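Local coordinates for protein Exo-beta-1,3-galactanase (Bifidobacterium bifidum, PDB 5FLW) that probably hydrolyses beta-1,3-galactans from their chain ends, releasing galactose, as a family 43 glycoside hydrolase with a five-bladed beta-propeller fold, at residues Ala124-Ile129 / Asp168-Val173. Sequence-based numbering, arbitrary orientation.
Sequences AFQTTI and DYLTIV
Y169 OH is gripped by two hydrogen bonds, one to G147 O and one to Q143 NE2, and a third bond, from Y98 OH to Y169 O, holds the same residue by its backbone. Beside it, D168 and L170 close an Asx turn: L170 N donates to D168 OD1 over 3.1 Å, nearly straight at 164°, reaching the oxygen from above the carboxylate plane. The turn carries L170 O to a water that donates to it at 2.7 Å; this water also pairs with T127 OG1 at 2.7 Å, so a single solvent molecule bridges the two segments. Next to the bridge the contact is apolar and thin. I129 tucks CG1 between its own backbone N and C (chi1 75°) and extends from there, sending CD1 across obliquely. That methyl lies 4.0 Å from T171 OG1, a van der Waals approach, and rests 4.1 Å from both CG1 and CD1 of I172. At the other end, Q126 OE1 only grazes L170 CD2 at 4.5 Å. Q126 and T127 form a classic beta bulge opposite V113, and both point toward 168-173. The contact is a surface seam between successive propeller blades: 124-129 is an outer strand of the sheet begun by 80-88, L170 also leans on V96 and V115 of that sheet, and I172 enters 172-179, an outer strand of the next, packing on Y163 of neighbouring strand 159-165.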
ATOM      1  N   ALA A 124     -10.652  -5.872  15.317  1.00 13.97           N
ATOM      2  CA  ALA A 124     -10.504  -7.130  16.041  1.00 12.10           C
ATOM      3  C   ALA A 124      -9.787  -8.132  15.132  1.00 13.59           C
ATOM      4  O   ALA A 124     -10.276  -8.453  14.032  1.00 13.06           O
ATOM      5  CB  ALA A 124     -11.868  -7.664  16.453  1.00 13.15           C
ATOM      6  N   PHE A 125      -8.629  -8.610  15.584  1.00 11.40           N
ATOM      7  CA  PHE A 125      -7.827  -9.553  14.818  1.00 10.69           C
ATOM      8  C   PHE A 125      -8.498 -10.933  14.787  1.00 12.83           C
ATOM      9  O   PHE A 125      -8.768 -11.528  15.845  1.00 11.57           O
ATOM     10  CB  PHE A 125      -6.459  -9.651  15.482  1.00 11.82           C
ATOM     11  CG  PHE A 125      -5.499 -10.586  14.799  1.00 10.54           C
ATOM     12  CD1 PHE A 125      -5.442 -10.683  13.409  1.00  9.85           C
ATOM     13  CD2 PHE A 125      -4.597 -11.341  15.561  1.00 11.06           C
ATOM     14  CE1 PHE A 125      -4.508 -11.547  12.788  1.00 11.77           C
ATOM     15  CE2 PHE A 125      -3.663 -12.193  14.941  1.00  9.26           C
ATOM     16  CZ  PHE A 125      -3.622 -12.289  13.569  1.00  9.35           C
ATOM     17  N   GLN A 126      -8.696 -11.467  13.572  1.00 11.45           N
ATOM     18  CA  GLN A 126      -9.394 -12.741  13.377  1.00 11.10           C
ATOM     19  C   GLN A 126      -8.495 -13.874  12.886  1.00 13.83           C
ATOM     20  O   GLN A 126      -8.176 -14.779  13.662  1.00 15.86           O
ATOM     21  CB  GLN A 126     -10.648 -12.567  12.512  1.00 10.15           C
ATOM     22  CG  GLN A 126     -11.631 -11.630  13.185  1.00 11.36           C
ATOM     23  CD  GLN A 126     -13.030 -11.663  12.607  1.00 14.01           C
ATOM     24  OE1 GLN A 126     -13.236 -11.962  11.436  1.00 13.71           O
ATOM     25  NE2 GLN A 126     -14.002 -11.299  13.436  1.00 17.52           N
ATOM     26  N   THR A 127      -8.058 -13.849  11.634  1.00 10.67           N
ATOM     27  CA  THR A 127      -7.396 -14.994  11.020  1.00 10.44           C
ATOM     28  C   THR A 127      -6.019 -14.605  10.472  1.00 10.64           C
ATOM     29  O   THR A 127      -5.712 -13.424  10.242  1.00 10.05           O
ATOM     30  CB  THR A 127      -8.227 -15.518   9.804  1.00 13.01           C
ATOM     31  OG1 THR A 127      -8.465 -14.431   8.887  1.00 10.52           O
ATOM     32  CG2 THR A 127      -9.558 -16.180  10.234  1.00 10.17           C
ATOM     33  N   THR A 128      -5.191 -15.622  10.220  1.00 10.59           N
ATOM     34  CA  THR A 128      -4.133 -15.497   9.226  1.00  9.44           C
ATOM     35  C   THR A 128      -4.457 -16.495   8.122  1.00 11.73           C
ATOM     36  O   THR A 128      -5.008 -17.570   8.392  1.00 10.99           O
ATOM     37  CB  THR A 128      -2.697 -15.678   9.750  1.00 10.91           C
ATOM     38  OG1 THR A 128      -2.498 -17.047  10.111  1.00 11.28           O
ATOM     39  CG2 THR A 128      -2.424 -14.779  10.932  1.00 11.15           C
ATOM     40  N   ILE A 129      -4.201 -16.091   6.863  1.00 10.47           N
ATOM     41  CA  ILE A 129      -4.572 -16.892   5.709  1.00 11.85           C
ATOM     42  C   ILE A 129      -3.458 -16.857   4.670  1.00 12.60           C
ATOM     43  O   ILE A 129      -2.638 -15.933   4.626  1.00 11.48           O
ATOM     44  CB  ILE A 129      -5.907 -16.405   5.067  1.00 13.62           C
ATOM     45  CG1 ILE A 129      -5.729 -15.101   4.258  1.00 12.77           C
ATOM     46  CG2 ILE A 129      -7.039 -16.295   6.157  1.00 11.08           C
ATOM     47  CD1 ILE A 129      -7.039 -14.582   3.597  1.00 11.97           C
ATOM     48  N   ASP A 168     -17.943 -11.203   1.530  1.00 15.27           N
ATOM     49  CA  ASP A 168     -17.816 -10.614   2.859  1.00 14.78           C
ATOM     50  C   ASP A 168     -16.417 -10.052   3.126  1.00 14.76           C
ATOM     51  O   ASP A 168     -16.146  -9.603   4.247  1.00 13.77           O
ATOM     52  CB  ASP A 168     -18.234 -11.614   3.940  1.00 15.30           C
ATOM     53  CG  ASP A 168     -17.324 -12.834   4.000  1.00 17.55           C
ATOM     54  OD1 ASP A 168     -16.286 -12.867   3.315  1.00 14.48           O
ATOM     55  OD2 ASP A 168     -17.652 -13.777   4.763  1.00 19.17           O
ATOM     56  N   TYR A 169     -15.524 -10.102   2.132  1.00 13.44           N
ATOM     57  CA  TYR A 169     -14.182  -9.529   2.174  1.00 12.72           C
ATOM     58  C   TYR A 169     -13.249 -10.201   3.189  1.00 12.12           C
ATOM     59  O   TYR A 169     -12.151  -9.676   3.432  1.00 13.86           O
ATOM     60  CB  TYR A 169     -14.219  -8.007   2.386  1.00 11.74           C
ATOM     61  CG  TYR A 169     -14.493  -7.164   1.149  1.00 12.05           C
ATOM     62  CD1 TYR A 169     -15.112  -7.696   0.011  1.00 14.84           C
ATOM     63  CD2 TYR A 169     -14.108  -5.820   1.109  1.00 14.08           C
ATOM     64  CE1 TYR A 169     -15.351  -6.900  -1.126  1.00 15.00           C
ATOM     65  CE2 TYR A 169     -14.342  -5.024  -0.011  1.00 12.80           C
ATOM     66  CZ  TYR A 169     -14.958  -5.553  -1.118  1.00 14.37           C
ATOM     67  OH  TYR A 169     -15.171  -4.736  -2.230  1.00 16.06           O
ATOM     68  N   LEU A 170     -13.612 -11.370   3.756  1.00 11.76           N
ATOM     69  CA  LEU A 170     -12.833 -11.973   4.846  1.00 12.92           C
ATOM     70  C   LEU A 170     -11.829 -13.031   4.381  1.00 14.23           C
ATOM     71  O   LEU A 170     -10.948 -13.423   5.165  1.00 11.74           O
ATOM     72  CB  LEU A 170     -13.751 -12.616   5.889  1.00 13.98           C
ATOM     73  CG  LEU A 170     -14.758 -11.682   6.563  1.00 13.96           C
ATOM     74  CD1 LEU A 170     -15.601 -12.484   7.529  1.00 15.22           C
ATOM     75  CD2 LEU A 170     -14.053 -10.552   7.256  1.00 12.70           C
ATOM     76  N   THR A 171     -11.953 -13.507   3.135  1.00 12.40           N
ATOM     77  CA  THR A 171     -11.019 -14.491   2.596  1.00 10.50           C
ATOM     78  C   THR A 171     -10.943 -14.344   1.073  1.00 12.10           C
ATOM     79  O   THR A 171     -11.589 -13.476   0.483  1.00 13.10           O
ATOM     80  CB  THR A 171     -11.362 -15.907   3.073  1.00 11.51           C
ATOM     81  OG1 THR A 171     -10.250 -16.757   2.776  1.00 12.23           O
ATOM     82  CG2 THR A 171     -12.633 -16.428   2.399  1.00 10.49           C
ATOM     83  N   ILE A 172     -10.105 -15.189   0.448  1.00 13.54           N
ATOM     84  CA  ILE A 172      -9.780 -15.145  -0.977  1.00 13.74           C
ATOM     85  C   ILE A 172     -10.470 -16.305  -1.685  1.00 13.17           C
ATOM     86  O   ILE A 172     -10.453 -17.439  -1.190  1.00 14.65           O
ATOM     87  CB  ILE A 172      -8.259 -15.285  -1.141  1.00 16.47           C
ATOM     88  CG1 ILE A 172      -7.543 -14.130  -0.455  1.00 15.54           C
ATOM     89  CG2 ILE A 172      -7.864 -15.401  -2.620  1.00 14.83           C
ATOM     90  CD1 ILE A 172      -6.022 -14.433  -0.349  1.00 14.76           C
ATOM     91  N   VAL A 173     -11.048 -16.024  -2.855  1.00 14.79           N
ATOM     92  CA  VAL A 173     -11.798 -17.020  -3.614  1.00 12.18           C
ATOM     93  C   VAL A 173     -11.256 -17.237  -5.025  1.00 18.94           C
ATOM     94  O   VAL A 173     -11.701 -18.179  -5.700  1.00 15.66           O
ATOM     95  CB  VAL A 173     -13.324 -16.722  -3.650  1.00 16.36           C
ATOM     96  CG1 VAL A 173     -13.928 -16.635  -2.227  1.00 17.58           C
ATOM     97  CG2 VAL A 173     -13.639 -15.473  -4.459  1.00 17.32           C
TER
HETATM   98  O   HOH W   1     -10.809 -14.746   7.548  1.00 12.12           O